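Local atomic coordinates of ribonucleoside-diphosphate reductase, alpha chain (Actinobacillus ureae ATCC 25976, PDB entry 6DQX), a protein that probably reduces ribonucleoside diphosphates to deoxyribonucleotides as the catalytic alpha subunit of a class Id ribonucleotide reductase. Residues S293-L298 with K378-K383; G349-H354 with F422-V427. All blocks are in the same frame, centred on the assembly; numbering follows the deposited sequence.

Interaction 1 (S293-L298 with K378-K383)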
loop_
_atom_site.group_PDB
_atom_site.type_symbol
_atom_site.label_atom_id
_atom_site.label_comp_id
_atom_site.label_asym_id
_atom_site.label_seq_id
_atom_site.Cartn_x
_atom_site.Cartn_y
_atom_site.Cartn_z
ATOM N N SER A 293 5.861 28.799 9.525
ATOM C CA SER A 293 5.832 30.058 8.831
ATOM C C SER A 293 7.171 30.700 9.218
ATOM O O SER A 293 7.890 30.148 10.058
ATOM C CB SER A 293 4.618 30.903 9.226
ATOM O OG SER A 293 3.414 30.431 8.636
ATOM N N SER A 294 7.526 31.795 8.571
ATOM C CA SER A 294 8.924 32.277 8.594
ATOM C C SER A 294 9.048 33.784 8.728
ATOM O O SER A 294 8.288 34.551 8.119
ATOM C CB SER A 294 9.660 31.836 7.330
ATOM O OG SER A 294 9.320 30.484 6.971
ATOM N N MET A 295 10.017 34.188 9.534
ATOM C CA MET A 295 10.359 35.600 9.672
ATOM C C MET A 295 11.323 36.038 8.576
ATOM O O MET A 295 12.287 35.361 8.307
ATOM C CB MET A 295 10.997 35.860 11.032
ATOM C CG MET A 295 10.061 35.685 12.231
ATOM S SD MET A 295 8.622 36.754 12.284
ATOM C CE MET A 295 9.350 38.384 12.236
ATOM N N ASN A 296 11.078 37.213 7.992
ATOM C CA ASN A 296 11.915 37.733 6.929
ATOM C C ASN A 296 13.048 38.512 7.571
ATOM O O ASN A 296 12.855 39.659 8.003
ATOM C CB ASN A 296 11.111 38.665 6.027
ATOM C CG ASN A 296 11.872 39.107 4.807
ATOM O OD1 ASN A 296 13.047 38.809 4.647
ATOM N ND2 ASN A 296 11.208 39.899 3.950
ATOM N N LEU A 297 14.223 37.903 7.585
ATOM C CA LEU A 297 15.400 38.531 8.216
ATOM C C LEU A 297 15.903 39.776 7.495
ATOM O O LEU A 297 16.648 40.572 8.097
ATOM C CB LEU A 297 16.529 37.535 8.336
ATOM C CG LEU A 297 16.215 36.256 9.113
ATOM C CD1 LEU A 297 17.465 35.430 9.291
ATOM C CD2 LEU A 297 15.549 36.495 10.461
ATOM N N LEU A 298 15.503 39.991 6.234
ATOM C CA LEU A 298 15.848 41.250 5.557
ATOM C C LEU A 298 15.467 42.456 6.410
ATOM O O LEU A 298 16.173 43.487 6.414
ATOM C CB LEU A 298 15.154 41.341 4.195
ATOM C CG LEU A 298 15.331 42.643 3.392
ATOM C CD1 LEU A 298 16.805 42.923 3.182
ATOM C CD2 LEU A 298 14.622 42.524 2.048
ATOM N N LYS A 378 19.411 34.350 18.712
ATOM C CA LYS A 378 19.167 34.557 20.128
ATOM C C LYS A 378 17.866 35.316 20.369
ATOM O O LYS A 378 17.080 34.979 21.286
ATOM C CB LYS A 378 20.369 35.266 20.796
ATOM C CG LYS A 378 20.229 35.418 22.322
ATOM C CD LYS A 378 21.518 36.004 22.926
ATOM C CE LYS A 378 21.492 35.957 24.448
ATOM N NZ LYS A 378 20.700 37.083 25.013
ATOM N N THR A 379 17.657 36.368 19.592
ATOM C CA THR A 379 16.454 37.193 19.700
ATOM C C THR A 379 15.207 36.362 19.407
ATOM O O THR A 379 14.213 36.410 20.141
ATOM C CB THR A 379 16.513 38.383 18.736
ATOM O OG1 THR A 379 17.681 39.189 19.023
ATOM C CG2 THR A 379 15.294 39.246 18.840
ATOM N N LEU A 380 15.281 35.605 18.329
ATOM C CA LEU A 380 14.137 34.715 17.981
ATOM C C LEU A 380 13.834 33.649 19.028
ATOM O O LEU A 380 12.667 33.425 19.362
ATOM C CB LEU A 380 14.354 34.110 16.604
ATOM C CG LEU A 380 14.081 35.107 15.469
ATOM C CD1 LEU A 380 14.502 34.475 14.145
ATOM C CD2 LEU A 380 12.644 35.591 15.445
ATOM N N GLN A 381 14.871 33.037 19.601
ATOM C CA GLN A 381 14.668 32.027 20.643
ATOM C C GLN A 381 13.916 32.636 21.836
ATOM O O GLN A 381 12.972 32.044 22.368
ATOM C CB GLN A 381 15.990 31.440 21.107
ATOM C CG GLN A 381 15.857 30.367 22.181
ATOM C CD GLN A 381 17.144 30.019 22.898
ATOM O OE1 GLN A 381 17.891 30.913 23.351
ATOM N NE2 GLN A 381 17.380 28.712 23.082
ATOM N N GLU A 382 14.335 33.842 22.228
ATOM C CA GLU A 382 13.752 34.482 23.409
ATOM C C GLU A 382 12.309 34.872 23.192
ATOM O O GLU A 382 11.450 34.645 24.061
ATOM C CB GLU A 382 14.589 35.714 23.803
ATOM C CG GLU A 382 15.944 35.327 24.375
ATOM C CD GLU A 382 16.915 36.496 24.559
ATOM O OE1 GLU A 382 16.586 37.629 24.156
ATOM O OE2 GLU A 382 18.040 36.273 25.084
ATOM N N LYS A 383 12.042 35.470 22.035
ATOM C CA LYS A 383 10.722 36.004 21.731
ATOM C C LYS A 383 9.691 34.910 21.491
ATOM O O LYS A 383 8.563 34.987 22.013
ATOM C CB LYS A 383 10.803 36.996 20.573
ATOM C CG LYS A 383 11.507 38.273 21.015
ATOM C CD LYS A 383 11.879 39.194 19.881
ATOM C CE LYS A 383 10.758 40.081 19.396
ATOM N NZ LYS A 383 10.118 40.926 20.466
#
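Leu-380, on helix 367-395, spreads its forked end over Met-295 near the end of strand 288-296 and Leu-297 just past it. This is helix-on-sheet packing in the alpha/beta barrel of ribonucleotide reductase: the helix lies against a pair of parallel neighbours, strands 288-296 and 347-351. The backbones stay well apart, with 9.2 Å between Met-295 CA and Leu-380 CA, and the gap is bridged by side chains alone. Each methyl of Leu-380 has its own partner. CD2 meets Met-295 CG at 4.1 Å, the two side chains lying at a slant to each other, and CD1 meets Leu-297 CD2 at 4.3 Å. Met-295 sets out toward the helix but bends at chi2 (-61°) and again at chi3 (-57°), which folds SD and CE back and leaves the methylene CG as its point of contact. Leu-297 does not set out toward the helix; it is the end of its side chain, CD2, that comes near. The touching residues are all buried and the contact is purely apolar. Val-350 of the adjacent strand and Trp-303 of helix 300-303 also pack on Leu-380. Almost one turn on, Lys-383 forms a salt bridge with Glu-310. Where the strand gives way to a 3-10 segment, Asn-296 forms an Asx turn: its OD1 accepts from Leu-298 N at 3.2 Å, with the donor 50° out of the carbonyl plane.

Interaction 2 (G349-H354 with F422-V427); sequences GVLGWH and FILGSV
A small, buried, wholly apolar contact joins the end of strand 347-351 to the loop that follows helix 418-423. Leu-351 carries it with one methyl, CD1, which sits 3.4 Å from Val-427 CG2, tighter than usual van der Waals contact, and 3.9 Å from Leu-424 CD2. The Leu-351 side chain crosses those of both partners at about a right angle. With chi1 at 45° and chi2 at 78°, its CG is tucked between N and C and CD1 is brought to the loop. In the barrel this is a strand-to-helix junction: the strand ends at Leu-351, and Gly-352 takes the N-cap position of helix 353-359 with positive phi. Val-427 lies beside that turn, its CB 4.1 Å from Gly-352 CA; here the two backbones come within 5.1 Å, measured between Gly-352 CA and Val-427 CA. The loop has an inverse gamma turn centred on Leu-424, and Ser-426 N donates a hydrogen bond to Phe-422 O. The side chains of Leu-424 and Val-427 both set out toward the strand end. Asn-296 of the neighbouring strand packs against the same three side chains, Leu-351, Leu-424 and Val-427. Just beyond the loop, Ser-428 is joined to Gly-352 by a backbone hydrogen bond.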
loop_
_atom_site.group_PDB
_atom_site.type_symbol
_atom_site.label_atom_id
_atom_site.label_comp_id
_atom_site.label_asym_id
_atom_site.label_seq_id
_atom_site.Cartn_x
_atom_site.Cartn_y
_atom_site.Cartn_z
ATOM N N GLY A 349 10.366 29.489 11.382
ATOM C CA GLY A 349 11.631 29.544 10.657
ATOM C C GLY A 349 11.993 30.939 10.215
ATOM O O GLY A 349 11.440 31.930 10.708
ATOM N N VAL A 350 12.895 31.014 9.225
ATOM C CA VAL A 350 13.387 32.277 8.695
ATOM C C VAL A 350 13.644 32.186 7.214
ATOM O O VAL A 350 13.760 31.086 6.667
ATOM C CB VAL A 350 14.755 32.705 9.347
ATOM C CG1 VAL A 350 14.580 32.813 10.859
ATOM C CG2 VAL A 350 15.879 31.738 8.998
ATOM N N LEU A 351 13.675 33.343 6.575
ATOM C CA LEU A 351 14.265 33.479 5.235
ATOM C C LEU A 351 14.931 34.840 5.118
ATOM O O LEU A 351 14.841 35.659 6.031
ATOM C CB LEU A 351 13.206 33.263 4.144
ATOM C CG LEU A 351 11.854 33.944 4.306
ATOM C CD1 LEU A 351 11.891 35.405 3.941
ATOM C CD2 LEU A 351 10.804 33.223 3.446
ATOM N N GLY A 352 15.683 35.040 4.042
ATOM C CA GLY A 352 16.304 36.325 3.787
ATOM C C GLY A 352 17.565 36.580 4.583
ATOM O O GLY A 352 17.942 37.739 4.747
ATOM N N TRP A 353 18.212 35.534 5.105
ATOM C CA TRP A 353 19.496 35.705 5.817
ATOM C C TRP A 353 20.562 36.372 4.939
ATOM O O TRP A 353 21.159 37.385 5.325
ATOM C CB TRP A 353 20.003 34.340 6.275
ATOM C CG TRP A 353 21.390 34.245 6.873
ATOM C CD1 TRP A 353 22.349 33.324 6.542
ATOM C CD2 TRP A 353 21.965 35.061 7.912
ATOM N NE1 TRP A 353 23.485 33.508 7.313
ATOM C CE2 TRP A 353 23.268 34.560 8.167
ATOM C CE3 TRP A 353 21.499 36.139 8.668
ATOM C CZ2 TRP A 353 24.133 35.140 9.130
ATOM C CZ3 TRP A 353 22.383 36.728 9.620
ATOM C CH2 TRP A 353 23.662 36.207 9.838
ATOM N N HIS A 354 20.806 35.811 3.752
ATOM C CA HIS A 354 21.822 36.388 2.877
ATOM C C HIS A 354 21.413 37.797 2.427
ATOM O O HIS A 354 22.254 38.717 2.392
ATOM C CB HIS A 354 22.103 35.487 1.687
ATOM C CG HIS A 354 23.400 35.767 1.016
ATOM N ND1 HIS A 354 23.748 35.192 -0.187
ATOM C CD2 HIS A 354 24.458 36.540 1.384
ATOM C CE1 HIS A 354 24.957 35.594 -0.532
ATOM N NE2 HIS A 354 25.409 36.417 0.400
ATOM N N PHE A 422 10.550 33.359 -2.971
ATOM C CA PHE A 422 10.112 33.976 -4.223
ATOM C C PHE A 422 8.911 34.903 -3.978
ATOM O O PHE A 422 8.958 36.073 -4.335
ATOM C CB PHE A 422 9.761 32.921 -5.270
ATOM C CG PHE A 422 9.285 33.516 -6.573
ATOM C CD1 PHE A 422 10.138 34.308 -7.334
ATOM C CD2 PHE A 422 7.979 33.310 -7.017
ATOM C CE1 PHE A 422 9.710 34.875 -8.534
ATOM C CE2 PHE A 422 7.546 33.867 -8.211
ATOM C CZ PHE A 422 8.412 34.652 -8.970
ATOM N N ILE A 423 7.883 34.369 -3.326
ATOM C CA ILE A 423 6.647 35.108 -3.032
ATOM C C ILE A 423 6.963 36.405 -2.275
ATOM O O ILE A 423 6.442 37.475 -2.603
ATOM C CB ILE A 423 5.641 34.230 -2.256
ATOM C CG1 ILE A 423 5.058 33.120 -3.160
ATOM C CG2 ILE A 423 4.501 35.052 -1.646
ATOM C CD1 ILE A 423 4.367 32.004 -2.410
ATOM N N LEU A 424 7.852 36.306 -1.289
ATOM C CA LEU A 424 8.167 37.436 -0.407
ATOM C C LEU A 424 9.343 38.275 -0.899
ATOM O O LEU A 424 10.393 38.374 -0.255
ATOM C CB LEU A 424 8.361 36.924 1.032
ATOM C CG LEU A 424 8.201 37.976 2.123
ATOM C CD1 LEU A 424 6.766 38.472 2.177
ATOM C CD2 LEU A 424 8.607 37.398 3.474
ATOM N N GLY A 425 9.145 38.918 -2.052
ATOM C CA GLY A 425 10.127 39.866 -2.572
ATOM C C GLY A 425 11.369 39.266 -3.186
ATOM O O GLY A 425 12.377 39.953 -3.277
ATOM N N SER A 426 11.322 37.981 -3.564
ATOM C CA SER A 426 12.496 37.269 -4.091
ATOM C C SER A 426 13.728 37.368 -3.164
ATOM O O SER A 426 14.850 37.472 -3.618
ATOM C CB SER A 426 12.847 37.739 -5.511
ATOM O OG SER A 426 11.823 37.357 -6.384
ATOM N N VAL A 427 13.496 37.323 -1.861
ATOM C CA VAL A 427 14.621 37.279 -0.905
ATOM C C VAL A 427 15.340 35.941 -0.930
ATOM O O VAL A 427 14.887 34.964 -1.556
ATOM C CB VAL A 427 14.209 37.639 0.546
ATOM C CG1 VAL A 427 13.725 39.075 0.602
ATOM C CG2 VAL A 427 13.209 36.657 1.124
#

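How the interactions relate
Both interactions are buried and apolar, and both rest on the same pair of parallel strands, 288-296 and 347-351. Backbone bonds tie the pair together: Leu-297 N lies 2.8 Å from Leu-351 O and Ser-293 O lies 2.9 Å from Gly-349 N, both probable hydrogen bonds. Interaction 1 sets a long helix against one face through side chains that span a wide gap. Interaction 2 closes the strand end against a loop on the other face, with the backbones much nearer. On each strand, neighbouring residues serve opposite faces, one turned to the helix of interaction 1 and the next to the loop of interaction 2.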